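Local atomic coordinates of attaching and effacing protein, pathogenesis factor (Escherichia coli, PDB entry 4E9L), a protein that probably serves as an intimin/invasin-family adhesin of the bacterial surface, this chain being a rod of immunoglobulin-like domains from within the longer protein. Residues L89-S95 / I112-A118; P122-P128 / D148-W154; K102-G106 / L160-A164; A189-S193 / D220-I226. All coordinates share one frame; numbering follows the deposited sequence.

Contact 1 of 4, residues L89-S95 / I112-A118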
loop_
_atom_site.group_PDB
_atom_site.type_symbol
_atom_site.label_atom_id
_atom_site.label_comp_id
_atom_site.label_asym_id
_atom_site.label_seq_id
_atom_site.Cartn_x
_atom_site.Cartn_y
_atom_site.Cartn_z
ATOM N N LEU A 89 24.530 49.727 0.843
ATOM C CA LEU A 89 24.105 48.415 0.320
ATOM C C LEU A 89 22.840 48.598 -0.510
ATOM O O LEU A 89 21.905 49.312 -0.113
ATOM C CB LEU A 89 23.814 47.418 1.450
ATOM C CG LEU A 89 23.400 46.025 0.972
ATOM C CD1 LEU A 89 24.274 44.988 1.519
ATOM C CD2 LEU A 89 21.964 45.740 1.287
ATOM N N ASP A 90 22.810 47.939 -1.647
ATOM C CA ASP A 90 21.632 47.968 -2.490
ATOM C C ASP A 90 21.149 46.525 -2.627
ATOM O O ASP A 90 21.853 45.715 -3.226
ATOM C CB ASP A 90 21.971 48.583 -3.861
ATOM C CG ASP A 90 20.727 48.938 -4.663
ATOM O OD1 ASP A 90 19.900 48.039 -4.908
ATOM O OD2 ASP A 90 20.593 50.108 -5.057
ATOM N N ALA A 91 19.959 46.188 -2.068
ATOM C CA ALA A 91 19.433 44.806 -2.150
ATOM C C ALA A 91 19.293 44.281 -3.582
ATOM O O ALA A 91 19.575 43.111 -3.814
ATOM C CB ALA A 91 18.102 44.683 -1.431
ATOM N N ALA A 92 18.860 45.131 -4.539
ATOM C CA ALA A 92 18.697 44.709 -5.947
ATOM C C ALA A 92 20.028 44.252 -6.607
ATOM O O ALA A 92 19.999 43.442 -7.536
ATOM C CB ALA A 92 18.040 45.819 -6.764
ATOM N N HIS A 93 21.183 44.716 -6.101
ATOM C CA HIS A 93 22.483 44.289 -6.643
ATOM C C HIS A 93 23.163 43.192 -5.782
ATOM O O HIS A 93 24.266 42.744 -6.093
ATOM C CB HIS A 93 23.420 45.489 -6.782
ATOM C CG HIS A 93 22.995 46.438 -7.849
ATOM N ND1 HIS A 93 21.898 47.270 -7.677
ATOM C CD2 HIS A 93 23.522 46.659 -9.073
ATOM C CE1 HIS A 93 21.792 47.958 -8.803
ATOM N NE2 HIS A 93 22.760 47.647 -9.663
ATOM N N SER A 94 22.518 42.794 -4.703
ATOM C CA SER A 94 23.069 41.837 -3.750
ATOM C C SER A 94 22.400 40.488 -3.880
ATOM O O SER A 94 21.230 40.400 -4.293
ATOM C CB SER A 94 22.924 42.384 -2.332
ATOM O OG SER A 94 23.626 43.611 -2.208
ATOM N N SER A 95 23.131 39.426 -3.522
ATOM C CA SER A 95 22.570 38.083 -3.630
ATOM C C SER A 95 22.995 37.168 -2.493
ATOM O O SER A 95 23.914 37.476 -1.707
ATOM C CB SER A 95 22.954 37.474 -4.981
ATOM O OG SER A 95 24.366 37.346 -5.028
ATOM N N ILE A 112 26.278 32.175 1.845
ATOM C CA ILE A 112 27.234 33.105 1.264
ATOM C C ILE A 112 26.449 34.278 0.681
ATOM O O ILE A 112 25.769 34.139 -0.338
ATOM C CB ILE A 112 28.196 32.491 0.205
ATOM C CG1 ILE A 112 28.802 31.128 0.671
ATOM C CG2 ILE A 112 29.303 33.509 -0.142
ATOM C CD1 ILE A 112 28.118 29.890 0.000
ATOM N N TRP A 113 26.542 35.414 1.344
ATOM C CA TRP A 113 25.852 36.625 0.947
ATOM C C TRP A 113 26.852 37.562 0.271
ATOM O O TRP A 113 27.905 37.892 0.841
ATOM C CB TRP A 113 25.234 37.256 2.203
ATOM C CG TRP A 113 24.734 38.666 2.093
ATOM C CD1 TRP A 113 24.137 39.269 1.016
ATOM C CD2 TRP A 113 24.674 39.609 3.166
ATOM N NE1 TRP A 113 23.753 40.551 1.346
ATOM C CE2 TRP A 113 24.069 40.784 2.662
ATOM C CE3 TRP A 113 25.018 39.553 4.529
ATOM C CZ2 TRP A 113 23.901 41.929 3.447
ATOM C CZ3 TRP A 113 24.804 40.674 5.316
ATOM C CH2 TRP A 113 24.215 41.834 4.783
ATOM N N THR A 114 26.521 37.978 -0.939
ATOM C CA THR A 114 27.329 38.886 -1.746
ATOM C C THR A 114 26.645 40.239 -1.643
ATOM O O THR A 114 25.526 40.395 -2.115
ATOM C CB THR A 114 27.457 38.367 -3.182
ATOM O OG1 THR A 114 28.006 37.057 -3.140
ATOM C CG2 THR A 114 28.344 39.265 -4.049
ATOM N N ALA A 115 27.288 41.180 -0.948
ATOM C CA ALA A 115 26.746 42.505 -0.660
ATOM C C ALA A 115 27.389 43.535 -1.568
ATOM O O ALA A 115 28.619 43.682 -1.587
ATOM C CB ALA A 115 27.003 42.848 0.797
ATOM N N LYS A 116 26.557 44.251 -2.326
ATOM C CA LYS A 116 27.038 45.253 -3.285
ATOM C C LYS A 116 26.217 46.521 -3.215
ATOM O O LYS A 116 25.060 46.492 -2.795
ATOM C CB LYS A 116 26.934 44.707 -4.727
ATOM C CG LYS A 116 27.805 43.495 -5.051
ATOM C CD LYS A 116 27.699 43.142 -6.551
ATOM C CE LYS A 116 28.184 41.745 -6.867
ATOM N NZ LYS A 116 28.225 41.513 -8.347
ATOM N N ASP A 117 26.801 47.637 -3.683
ATOM C CA ASP A 117 26.092 48.904 -3.787
ATOM C C ASP A 117 25.502 48.966 -5.199
ATOM O O ASP A 117 25.667 47.999 -5.958
ATOM C CB ASP A 117 27.051 50.074 -3.489
ATOM C CG ASP A 117 28.160 50.348 -4.501
ATOM O OD1 ASP A 117 28.205 49.658 -5.552
ATOM O OD2 ASP A 117 28.979 51.253 -4.245
ATOM N N ALA A 118 24.841 50.086 -5.574
ATOM C CA ALA A 118 24.250 50.196 -6.915
ATOM C C ALA A 118 25.253 50.217 -8.088
ATOM O O ALA A 118 24.841 50.012 -9.217
ATOM C CB ALA A 118 23.287 51.366 -6.993
#

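Contact 2 of 4, residues P122-P128 / D148-W154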
loop_
_atom_site.group_PDB
_atom_site.type_symbol
_atom_site.label_atom_id
_atom_site.label_comp_id
_atom_site.label_asym_id
_atom_site.label_seq_id
_atom_site.Cartn_x
_atom_site.Cartn_y
_atom_site.Cartn_z
ATOM N N PRO A 122 31.876 45.923 -4.007
ATOM C CA PRO A 122 31.636 45.163 -2.765
ATOM C C PRO A 122 31.339 46.087 -1.555
ATOM O O PRO A 122 31.866 47.195 -1.473
ATOM C CB PRO A 122 32.951 44.412 -2.560
ATOM C CG PRO A 122 33.967 45.199 -3.303
ATOM C CD PRO A 122 33.245 45.693 -4.517
ATOM N N VAL A 123 30.480 45.630 -0.641
ATOM C CA VAL A 123 30.107 46.370 0.575
ATOM C C VAL A 123 30.617 45.598 1.804
ATOM O O VAL A 123 30.236 44.440 2.005
ATOM C CB VAL A 123 28.583 46.703 0.668
ATOM C CG1 VAL A 123 28.249 47.311 2.029
ATOM C CG2 VAL A 123 28.151 47.676 -0.435
ATOM N N THR A 124 31.543 46.219 2.573
ATOM C CA THR A 124 32.123 45.625 3.789
ATOM C C THR A 124 31.858 46.567 4.977
ATOM O O THR A 124 31.469 47.726 4.775
ATOM C CB THR A 124 33.663 45.414 3.632
ATOM O OG1 THR A 124 34.291 46.690 3.471
ATOM C CG2 THR A 124 34.028 44.523 2.453
ATOM N N GLY A 125 32.091 46.070 6.192
ATOM C CA GLY A 125 31.966 46.860 7.415
ATOM C C GLY A 125 30.561 47.161 7.902
ATOM O O GLY A 125 30.382 48.039 8.758
ATOM N N LEU A 126 29.555 46.422 7.378
ATOM C CA LEU A 126 28.156 46.543 7.793
ATOM C C LEU A 126 27.965 45.832 9.151
ATOM O O LEU A 126 28.825 45.056 9.585
ATOM C CB LEU A 126 27.247 45.807 6.767
ATOM C CG LEU A 126 27.132 46.346 5.349
ATOM C CD1 LEU A 126 26.368 45.377 4.506
ATOM C CD2 LEU A 126 26.442 47.709 5.303
ATOM N N ASN A 127 26.803 46.048 9.779
ATOM C CA ASN A 127 26.406 45.358 11.006
ATOM C C ASN A 127 25.105 44.601 10.667
ATOM O O ASN A 127 24.004 45.108 10.901
ATOM C CB ASN A 127 26.217 46.322 12.176
ATOM C CG ASN A 127 25.807 45.607 13.437
ATOM O OD1 ASN A 127 26.260 44.489 13.721
ATOM N ND2 ASN A 127 24.867 46.187 14.151
ATOM N N PRO A 128 25.206 43.429 10.017
ATOM C CA PRO A 128 23.979 42.734 9.611
ATOM C C PRO A 128 23.214 42.081 10.763
ATOM O O PRO A 128 23.793 41.695 11.789
ATOM C CB PRO A 128 24.482 41.699 8.604
ATOM C CG PRO A 128 25.867 41.393 9.034
ATOM C CD PRO A 128 26.416 42.677 9.617
ATOM N N ASP A 148 32.577 38.827 7.948
ATOM C CA ASP A 148 32.890 39.776 6.884
ATOM C C ASP A 148 34.227 39.299 6.266
ATOM O O ASP A 148 35.266 39.394 6.922
ATOM C CB ASP A 148 33.034 41.207 7.463
ATOM C CG ASP A 148 33.345 42.313 6.438
ATOM O OD1 ASP A 148 33.597 41.988 5.269
ATOM O OD2 ASP A 148 33.364 43.498 6.825
ATOM N N ASN A 149 34.203 38.782 5.023
ATOM C CA ASN A 149 35.430 38.291 4.377
ATOM C C ASN A 149 36.296 39.380 3.772
ATOM O O ASN A 149 37.379 39.072 3.275
ATOM C CB ASN A 149 35.145 37.198 3.354
ATOM C CG ASN A 149 34.481 35.989 3.930
ATOM O OD1 ASN A 149 33.421 35.558 3.465
ATOM N ND2 ASN A 149 35.069 35.427 4.963
ATOM N N GLY A 150 35.822 40.626 3.817
ATOM C CA GLY A 150 36.535 41.786 3.298
ATOM C C GLY A 150 36.504 41.944 1.790
ATOM O O GLY A 150 37.149 42.845 1.258
ATOM N N ASP A 151 35.710 41.123 1.085
ATOM C CA ASP A 151 35.630 41.163 -0.378
ATOM C C ASP A 151 34.184 41.356 -0.894
ATOM O O ASP A 151 33.901 41.113 -2.074
ATOM C CB ASP A 151 36.263 39.875 -0.936
ATOM C CG ASP A 151 35.585 38.581 -0.515
ATOM O OD1 ASP A 151 34.700 38.627 0.381
ATOM O OD2 ASP A 151 35.938 37.518 -1.073
ATOM N N GLY A 152 33.277 41.752 -0.001
ATOM C CA GLY A 152 31.863 41.892 -0.347
ATOM C C GLY A 152 31.110 40.613 -0.040
ATOM O O GLY A 152 29.876 40.602 -0.066
ATOM N N THR A 153 31.835 39.518 0.244
ATOM C CA THR A 153 31.170 38.280 0.647
ATOM C C THR A 153 31.160 38.206 2.166
ATOM O O THR A 153 32.113 38.618 2.836
ATOM C CB THR A 153 31.701 36.999 -0.035
ATOM O OG1 THR A 153 32.992 36.675 0.470
ATOM C CG2 THR A 153 31.706 37.082 -1.567
ATOM N N TRP A 154 30.053 37.698 2.681
ATOM C CA TRP A 154 29.737 37.506 4.078
ATOM C C TRP A 154 29.303 36.052 4.217
ATOM O O TRP A 154 28.482 35.573 3.422
ATOM C CB TRP A 154 28.598 38.445 4.458
ATOM C CG TRP A 154 28.977 39.892 4.374
ATOM C CD1 TRP A 154 29.109 40.650 3.244
ATOM C CD2 TRP A 154 29.251 40.756 5.476
ATOM N NE1 TRP A 154 29.461 41.937 3.581
ATOM C CE2 TRP A 154 29.515 42.038 4.949
ATOM C CE3 TRP A 154 29.237 40.583 6.873
ATOM C CZ2 TRP A 154 29.813 43.134 5.764
ATOM C CZ3 TRP A 154 29.523 41.671 7.680
ATOM C CH2 TRP A 154 29.797 42.931 7.125
#

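Contact 3 of 4, residues K102-G106 / L160-A164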
loop_
_atom_site.group_PDB
_atom_site.type_symbol
_atom_site.label_atom_id
_atom_site.label_comp_id
_atom_site.label_asym_id
_atom_site.label_seq_id
_atom_site.Cartn_x
_atom_site.Cartn_y
_atom_site.Cartn_z
ATOM N N LYS A 102 20.656 20.303 -1.250
ATOM C CA LYS A 102 20.442 18.976 -0.671
ATOM C C LYS A 102 21.306 18.626 0.576
ATOM O O LYS A 102 21.821 17.498 0.675
ATOM C CB LYS A 102 20.363 17.862 -1.732
ATOM C CG LYS A 102 19.235 18.121 -2.722
ATOM C CD LYS A 102 18.948 16.920 -3.604
ATOM C CE LYS A 102 18.195 17.283 -4.869
ATOM N NZ LYS A 102 17.002 18.147 -4.626
ATOM N N PRO A 103 21.494 19.553 1.552
ATOM C CA PRO A 103 22.171 19.135 2.787
ATOM C C PRO A 103 21.195 18.183 3.507
ATOM O O PRO A 103 19.989 18.177 3.209
ATOM C CB PRO A 103 22.324 20.450 3.556
ATOM C CG PRO A 103 21.105 21.236 3.165
ATOM C CD PRO A 103 20.968 20.934 1.687
ATOM N N VAL A 104 21.711 17.365 4.409
ATOM C CA VAL A 104 20.890 16.389 5.135
ATOM C C VAL A 104 20.482 16.991 6.468
ATOM O O VAL A 104 21.263 17.744 7.076
ATOM C CB VAL A 104 21.685 15.052 5.308
ATOM C CG1 VAL A 104 20.864 13.975 6.037
ATOM C CG2 VAL A 104 22.158 14.520 3.947
ATOM N N VAL A 105 19.284 16.631 6.954
ATOM C CA VAL A 105 18.805 17.027 8.290
ATOM C C VAL A 105 19.876 16.694 9.316
ATOM O O VAL A 105 20.576 15.669 9.180
ATOM C CB VAL A 105 17.449 16.366 8.688
ATOM C CG1 VAL A 105 16.311 16.917 7.860
ATOM C CG2 VAL A 105 17.498 14.834 8.610
ATOM N N GLY A 106 20.049 17.598 10.288
ATOM C CA GLY A 106 21.044 17.436 11.339
ATOM C C GLY A 106 22.446 17.792 10.899
ATOM O O GLY A 106 23.368 17.793 11.715
ATOM N N LEU A 160 21.565 22.627 10.898
ATOM C CA LEU A 160 20.199 22.218 10.578
ATOM C C LEU A 160 19.563 21.395 11.644
ATOM O O LEU A 160 20.216 20.562 12.254
ATOM C CB LEU A 160 20.147 21.452 9.242
ATOM C CG LEU A 160 20.634 22.240 8.020
ATOM C CD1 LEU A 160 20.999 21.306 6.897
ATOM C CD2 LEU A 160 19.587 23.281 7.578
ATOM N N GLY A 161 18.272 21.607 11.831
ATOM C CA GLY A 161 17.477 20.807 12.744
ATOM C C GLY A 161 17.191 19.459 12.094
ATOM O O GLY A 161 17.780 19.106 11.060
ATOM N N THR A 162 16.252 18.717 12.669
ATOM C CA THR A 162 15.902 17.369 12.207
ATOM C C THR A 162 14.682 17.314 11.284
ATOM O O THR A 162 14.250 16.210 10.944
ATOM C CB THR A 162 15.682 16.476 13.427
ATOM O OG1 THR A 162 14.661 17.070 14.225
ATOM C CG2 THR A 162 16.943 16.284 14.250
ATOM N N THR A 163 14.120 18.480 10.880
ATOM C CA THR A 163 12.942 18.529 10.002
ATOM C C THR A 163 13.370 18.709 8.557
ATOM O O THR A 163 14.050 19.691 8.251
ATOM C CB THR A 163 11.988 19.682 10.419
ATOM O OG1 THR A 163 11.639 19.515 11.792
ATOM C CG2 THR A 163 10.718 19.749 9.542
ATOM N N ALA A 164 12.932 17.804 7.662
ATOM C CA ALA A 164 13.262 17.897 6.232
ATOM C C ALA A 164 12.311 18.837 5.483
ATOM O O ALA A 164 11.209 19.111 5.943
ATOM C CB ALA A 164 13.262 16.507 5.599
#

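Contact 4 of 4, residues A189-S193 / D220-I226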
loop_
_atom_site.group_PDB
_atom_site.type_symbol
_atom_site.label_atom_id
_atom_site.label_comp_id
_atom_site.label_asym_id
_atom_site.label_seq_id
_atom_site.Cartn_x
_atom_site.Cartn_y
_atom_site.Cartn_z
ATOM N N ALA A 189 15.873 14.212 3.914
ATOM C CA ALA A 189 15.775 13.274 5.034
ATOM C C ALA A 189 17.090 12.450 5.133
ATOM O O ALA A 189 17.849 12.353 4.163
ATOM C CB ALA A 189 14.585 12.343 4.813
ATOM N N ASP A 190 17.374 11.891 6.307
ATOM C CA ASP A 190 18.556 11.057 6.484
ATOM C C ASP A 190 18.305 9.643 5.870
ATOM O O ASP A 190 17.302 9.441 5.157
ATOM C CB ASP A 190 18.923 10.998 7.987
ATOM C CG ASP A 190 20.409 10.837 8.285
ATOM O OD1 ASP A 190 21.137 10.257 7.436
ATOM O OD2 ASP A 190 20.828 11.212 9.390
ATOM N N ALA A 191 19.205 8.683 6.122
ATOM C CA ALA A 191 19.060 7.321 5.588
ATOM C C ALA A 191 17.726 6.685 6.003
ATOM O O ALA A 191 17.192 6.983 7.078
ATOM C CB ALA A 191 20.215 6.436 6.049
ATOM N N LEU A 192 17.202 5.794 5.147
ATOM C CA LEU A 192 15.962 5.103 5.455
ATOM C C LEU A 192 16.114 4.328 6.772
ATOM O O LEU A 192 17.088 3.592 6.956
ATOM C CB LEU A 192 15.579 4.173 4.289
ATOM C CG LEU A 192 14.178 3.526 4.385
ATOM C CD1 LEU A 192 13.626 3.204 3.005
ATOM C CD2 LEU A 192 14.205 2.281 5.238
ATOM N N SER A 193 15.174 4.543 7.692
ATOM C CA SER A 193 15.094 3.848 8.973
ATOM C C SER A 193 14.042 2.744 8.877
ATOM O O SER A 193 12.850 3.065 8.774
ATOM C CB SER A 193 14.701 4.820 10.088
ATOM O OG SER A 193 14.347 4.157 11.299
ATOM N N ASP A 220 12.933 8.362 7.654
ATOM C CA ASP A 220 14.249 8.381 8.293
ATOM C C ASP A 220 14.049 8.243 9.841
ATOM O O ASP A 220 12.904 8.170 10.309
ATOM C CB ASP A 220 15.050 9.651 7.882
ATOM C CG ASP A 220 14.642 10.973 8.524
ATOM O OD1 ASP A 220 13.723 10.970 9.388
ATOM O OD2 ASP A 220 15.274 12.013 8.199
ATOM N N ALA A 221 15.134 8.207 10.624
ATOM C CA ALA A 221 15.070 8.047 12.090
ATOM C C ALA A 221 14.251 9.132 12.828
ATOM O O ALA A 221 13.709 8.855 13.899
ATOM C CB ALA A 221 16.478 7.958 12.672
ATOM N N HIS A 222 14.150 10.350 12.246
ATOM C CA HIS A 222 13.405 11.467 12.836
ATOM C C HIS A 222 11.945 11.478 12.401
ATOM O O HIS A 222 11.176 12.340 12.826
ATOM C CB HIS A 222 14.069 12.815 12.451
ATOM C CG HIS A 222 15.551 12.815 12.647
ATOM N ND1 HIS A 222 16.417 12.751 11.572
ATOM C CD2 HIS A 222 16.271 12.764 13.791
ATOM C CE1 HIS A 222 17.634 12.723 12.094
ATOM N NE2 HIS A 222 17.598 12.743 13.424
ATOM N N GLY A 223 11.577 10.552 11.537
ATOM C CA GLY A 223 10.216 10.503 11.020
ATOM C C GLY A 223 9.999 11.359 9.786
ATOM O O GLY A 223 8.853 11.582 9.408
ATOM N N ASN A 224 11.079 11.823 9.110
ATOM C CA ASN A 224 10.875 12.571 7.853
ATOM C C ASN A 224 10.524 11.587 6.751
ATOM O O ASN A 224 11.187 10.559 6.621
ATOM C CB ASN A 224 12.123 13.359 7.440
ATOM C CG ASN A 224 12.497 14.436 8.420
ATOM O OD1 ASN A 224 11.714 15.366 8.702
ATOM N ND2 ASN A 224 13.705 14.349 8.942
ATOM N N ALA A 225 9.535 11.927 5.930
ATOM C CA ALA A 225 9.119 11.140 4.769
ATOM C C ALA A 225 10.255 11.156 3.724
ATOM O O ALA A 225 10.910 12.189 3.529
ATOM C CB ALA A 225 7.852 11.743 4.178
ATOM N N ILE A 226 10.561 9.997 3.134
ATOM C CA ILE A 226 11.628 9.887 2.146
ATOM C C ILE A 226 11.026 9.713 0.746
ATOM O O ILE A 226 10.370 8.695 0.473
ATOM C CB ILE A 226 12.625 8.757 2.479
ATOM C CG1 ILE A 226 13.255 8.952 3.882
ATOM C CG2 ILE A 226 13.715 8.687 1.387
ATOM C CD1 ILE A 226 14.028 7.764 4.347
HETATM O O HOH W 1 17.766 7.941 9.480
#

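Contact 1 of 4, residues L89-S95 / I112-A118
Where an immunoglobulin-like domain of the invasin type begins, the entry loop 89-95 runs into the edge strand of an antiparallel sheet and is sewn to residues 112-118 of the next strand. Ser95 and Thr114 form an antiparallel hydrogen-bonded pair, Ser95 N giving to Thr114 O at 2.9 Å and Thr114 N to Ser95 O at 2.8 Å. One residue earlier a side chain takes over the pairing: Ser94 OG accepts a nearly straight bond from Lys116 N (3.0 Å, 173° at the hydrogen) and itself donates to Asp90 O, which it meets from above the carbonyl plane. His93 N reaches that same oxygen from the opposite face, so the turn 90-94 is gripped from within. Asp90 N closes the far end on Lys116 O at 2.9 Å. On the inner side Leu89 turns its CG anti to the backbone N (chi1 -179°), which brings CD1 back to Ala115 CB (3.5 Å) and obliquely to the Trp113 indole, whose NE1 bonds to Ala178 O. Asp117 holds Gly87 N through OD2. At the outer end Ala118 CA sits over the centre of the His93 ring, 3.8 Å from its centroid.

Contact 2 of 4, residues P122-P128 / D148-W154
The loop 122-128 bends along the indole of Trp154, from Val123 to Pro128. Trp154 NE1 donates to Val123 O at 3.1 Å, and the acceptor lies almost in the ring plane while the donor lies in the carbonyl plane, a geometry that helps to set the rotation of the ring. Farther round, Leu126 CB packs on Trp154 CZ2 (3.8 Å) and Pro128 CD on Trp154 CZ3 (3.8 Å), the proline ring slanting across the indole. Asp148 CG stands 3.6 Å above one face, toward the rim. Its carboxylate works in two directions: Asp148 OD2 takes Gly125 N (2.9 Å) on the syn side, though well out of plane, and OD1 takes Gly150 N in an Asx turn, met from above. Thr124 CG2 packs on the hairpin backbone, 3.6 Å from Gly150 C. Beyond it Pro122 CB lies against Gly152 CA at 3.5 Å. A second Asx turn, with Asp151 OD1 accepting from both Thr153 N and OG1, shapes the hairpin tip. This hairpin joins strands 142-148 and 153-159 of the immunoglobulin-like domain; Trp154 also meets Trp113 of the adjacent strand 108-114, and Trp146 of strand 142-148.

Contact 3 of 4, residues K102-G106 / L160-A164
Leu160 and Pro103 meet at about a right angle, the leucine branch CD1 lying against the pyrrolidine ring with 3.7 Å to Pro103 CB. With CG anti to the carbonyl carbon (chi1 -60°), the leucine reaches back along the 102-106 loop, and the same methyl comes to rest 3.6 Å from Val104 O. Val105 makes the second packing point. Its CG1, anti to the carbonyl carbon (chi1 -70°), reaches into the bend of 160-164 and touches the backbone at Thr163 C and Ala164 N before meeting Ala164 CB at 3.8 Å. The two loops thus exchange apolar groups: Leu160 comes up to the proline end of one, and Val105 enters the curve of the other.

Next to Val105, one hydrogen bond ties the two backbones. Gly106 N gives to Gly161 O at 2.8 Å, but the bond is bent, 141° at the hydrogen, and the donor stands above the carbonyl plane rather than on a lone pair. Gly106 CA adds a C-H...O contact to Leu160 O at 3.4 Å.

Inward, Pro103, Val105 and Leu160 all rest on Val187 of strand 183-187, while Pro103 and Leu160 also touch Val109. Gly161 N is hydrogen-bonded to Ser141 OG. Loop packing of this kind closes one end of a beta sandwich: 102-106 links strands 95-99 and 108-114 of one sheet, and 160-164 crosses from strand 153-159 to strand 165-173 of the other, as expected of an immunoglobulin-like fold.

Contact 4 of 4, residues A189-S193 / D220-I226
Residues 220-223 make a type I beta turn, with Gly223 N bonded to Asp220 O, and the extended segment 189-193 passes along its flank, the CA atoms of Ser193 and Asp220 lying 4.7 Å apart. Asp220 is the hub. Its CG sits between the backbone N and the carbonyl carbon (chi1 75°), which turns the carboxylate back over its own turn. Asp220 OD2 accepts Asp190 N at 2.8 Å through its anti lone pair, and on the syn side receives Asn224 ND2 at 2.9 Å, a nearly straight bond (174° at the hydrogen) lying in the amide plane. Asp220 OD1 is met from above the carboxylate plane by Asn224 N at 2.8 Å; His222 N adds a weak bond to it. With so many donors around it, the buried carboxylate is probably kept ionised.

The segment 189-193 is the connection between two successive immunoglobulin-like domains, leaving strand 183-187 of one and leading to strand 198-201 of the next, and the turn belongs to the second. The amide of Asn224 spans the junction, since it also bonds to Thr162 O and Ala164 N of the preceding domain.

Apolar contacts flank the carboxylate. Ala189 CB rests on Asn224 CB and on Ile226 CG1 (3.8 Å), and Ile226 CD1 presses against Leu192 CA at 3.5 Å, closer than usual for two carbons. Ser193 CB packs against the start of the turn, while its OG bonds to Gln196 N. At the outer side one water bridges the two segments, donating to Ala191 O at 2.6 Å and accepting from Ala221 N.

Contacts 1 and 2 share one end of an immunoglobulin-like domain and reach neighbouring strands of the same sheet, joined directly by backbone bonds from Ala115 N to Gly152 O and from Trp154 N to Trp113 O. Contact 3 lies toward the other end of that domain, its centre about 27 Å from that of contact 1. It abuts contact 4, a surface contact where the next domain begins, about 10 Å away between centres. The first three are partly buried, yet their chemistry differs: strand pairing and a serine in contact 1, a tryptophan in contact 2, aliphatic packing in contact 3. Contact 4 relies on a buried carboxylate and a bridging water.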